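DUTPase (Staphylococcus phage 11, PDB 4GV8) hydrolyses dUTP to dUMP and pyrophosphate, and is a moonlighting dUTPase of the trimeric, jelly-roll family. Local coordinates at residues Glu33-Pro39 / Gly124-Glu130. Numbering follows the deposited sequence.
Sequences ETVVLEP and GTYQINE
Val35 and Ile128 are hydrogen-bonded twice through their backbones, Val35 N to Ile128 O at 2.8 Å and Ile128 N to Val35 O at 2.9 Å. Leu37 and Tyr126 repeat the exchange: Leu37 N reaches Tyr126 O at 2.9 Å, and Tyr126 N answers to Leu37 O, a carbonyl that also accepts the side-chain amide of Asn94. Beyond the Val35-Ile128 pair, Thr34 continues with its side chain: OG1, anti to its own carbonyl carbon (chi1 -64°), accepts the N-H of Glu130 at 2.9 Å in a nearly straight hydrogen bond. The same rotation sends CG2 to the amides of Gln127 and Asn129. Those two are tied together, Gln127 NE2 giving a hydrogen to Asn129 OD1 at 2.8 Å on a lone pair and within both amide planes, which fixes how each amide is turned. On the face carrying Val36 and Gln127, the extended Gln127 chain brings OE1 beside Val36 CG2. The other methyl of Val36 is pressed on Thr125, Val36 CG1 to Thr125 CG2 at 3.3 Å, tighter than normal carbon contact. Thr125 OG1 sits over the flat face of the Glu38 carboxylate, 3.0 Å from Glu38 CD, and is hydrogen-bonded instead to the carbonyl of Gln122. On the reverse face, Val35 CG1 lies alongside Ile128, 4.2 Å from Ile128 CB, and Leu37 CD2 comes near Ile128 CD1; this face turns inward, with Val35 resting on Ile45 and Leu37 on Ala43 and Ile92. The Tyr126 ring leads away, its hydroxyl hydrogen-bonded to the backbone N of His72. Strands 35-37 and 126-128 form a short antiparallel pair; on its other side Thr125 and Gln127 make backbone hydrogen bonds to Phe108, and its apolar face packs against strands 42-46 and 89-94 of the dUTPase jelly roll.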
# COMPACT_ATOMS: atom_id res chain seq x y z
N GLU B 33 20.88 -1.66 8.79
CA GLU B 33 21.47 -0.32 8.83
C GLU B 33 20.89 0.61 9.87
O GLU B 33 19.70 0.48 10.27
CB GLU B 33 21.55 0.38 7.43
CG GLU B 33 20.28 0.73 6.71
CD GLU B 33 20.53 1.52 5.40
OE1 GLU B 33 20.60 2.80 5.45
OE2 GLU B 33 20.60 0.88 4.32
N THR B 34 21.76 1.51 10.35
CA THR B 34 21.39 2.60 11.23
C THR B 34 21.37 3.85 10.38
O THR B 34 22.37 4.19 9.76
CB THR B 34 22.36 2.75 12.42
OG1 THR B 34 22.27 1.56 13.22
CG2 THR B 34 22.01 3.95 13.25
N VAL B 35 20.20 4.47 10.27
CA VAL B 35 20.03 5.67 9.47
C VAL B 35 19.03 6.64 10.13
O VAL B 35 17.98 6.22 10.68
CB VAL B 35 19.66 5.32 8.00
CG1 VAL B 35 18.37 4.54 7.93
CG2 VAL B 35 19.57 6.56 7.11
N VAL B 36 19.41 7.92 10.12
CA VAL B 36 18.55 9.02 10.54
C VAL B 36 17.70 9.42 9.33
O VAL B 36 18.20 9.54 8.23
CB VAL B 36 19.39 10.23 11.06
CG1 VAL B 36 18.49 11.41 11.37
CG2 VAL B 36 20.14 9.81 12.32
N LEU B 37 16.40 9.58 9.56
CA LEU B 37 15.46 9.95 8.51
C LEU B 37 14.55 11.10 9.01
O LEU B 37 13.70 10.91 9.89
CB LEU B 37 14.65 8.71 8.08
CG LEU B 37 14.04 8.69 6.66
CD1 LEU B 37 15.15 8.78 5.59
CD2 LEU B 37 13.18 7.42 6.49
N GLU B 38 14.75 12.28 8.44
CA GLU B 38 14.07 13.48 8.89
C GLU B 38 12.78 13.68 8.08
O GLU B 38 12.59 13.03 7.05
CB GLU B 38 15.03 14.67 8.75
CG GLU B 38 16.35 14.45 9.50
CD GLU B 38 16.85 15.67 10.29
OE1 GLU B 38 16.29 16.78 10.14
OE2 GLU B 38 17.83 15.49 11.08
N PRO B 39 11.87 14.54 8.55
CA PRO B 39 10.60 14.72 7.84
C PRO B 39 10.76 14.93 6.35
O PRO B 39 11.63 15.72 5.87
CB PRO B 39 9.98 15.95 8.50
CG PRO B 39 10.56 15.95 9.89
CD PRO B 39 11.92 15.35 9.79
N GLY B 124 10.50 15.39 14.78
CA GLY B 124 9.85 14.53 13.75
C GLY B 124 10.84 13.61 13.01
O GLY B 124 10.46 12.78 12.16
N THR B 125 12.13 13.78 13.34
CA THR B 125 13.20 12.93 12.85
C THR B 125 13.14 11.59 13.59
O THR B 125 12.91 11.56 14.82
CB THR B 125 14.60 13.61 13.08
OG1 THR B 125 14.71 14.77 12.26
CG2 THR B 125 15.73 12.64 12.75
N TYR B 126 13.34 10.50 12.85
CA TYR B 126 13.46 9.11 13.37
C TYR B 126 14.88 8.60 13.21
O TYR B 126 15.58 8.95 12.23
CB TYR B 126 12.52 8.14 12.62
CG TYR B 126 11.07 8.36 13.01
CD1 TYR B 126 10.48 7.58 13.99
CD2 TYR B 126 10.36 9.35 12.45
CE1 TYR B 126 9.19 7.77 14.38
CE2 TYR B 126 9.07 9.61 12.84
CZ TYR B 126 8.48 8.82 13.81
OH TYR B 126 7.18 9.04 14.16
N GLN B 127 15.33 7.79 14.17
CA GLN B 127 16.51 6.98 13.93
C GLN B 127 16.12 5.47 13.87
O GLN B 127 15.51 4.91 14.80
CB GLN B 127 17.61 7.22 14.95
CG GLN B 127 18.93 6.53 14.53
CD GLN B 127 20.04 6.96 15.41
OE1 GLN B 127 20.32 8.15 15.48
NE2 GLN B 127 20.63 6.02 16.15
N ILE B 128 16.36 4.90 12.71
CA ILE B 128 16.19 3.48 12.46
C ILE B 128 17.58 2.90 12.80
O ILE B 128 18.63 3.41 12.37
CB ILE B 128 15.86 3.21 10.96
CG1 ILE B 128 14.49 3.80 10.62
CG2 ILE B 128 15.97 1.73 10.58
CD1 ILE B 128 14.40 4.25 9.19
N ASN B 129 17.57 1.88 13.62
CA ASN B 129 18.78 1.26 14.10
C ASN B 129 18.89 -0.11 13.53
O ASN B 129 17.89 -0.84 13.35
CB ASN B 129 18.78 1.21 15.62
CG ASN B 129 18.82 2.60 16.21
OD1 ASN B 129 19.71 3.39 15.89
ND2 ASN B 129 17.81 2.94 16.98
N GLU B 130 20.13 -0.43 13.18
CA GLU B 130 20.53 -1.77 12.84
C GLU B 130 19.83 -2.70 13.84
O GLU B 130 19.88 -2.43 15.04
CB GLU B 130 22.08 -1.83 12.96
CG GLU B 130 22.78 -3.01 12.29
CD GLU B 130 22.60 -4.30 13.05
OE1 GLU B 130 22.62 -4.26 14.30
OE2 GLU B 130 22.44 -5.36 12.40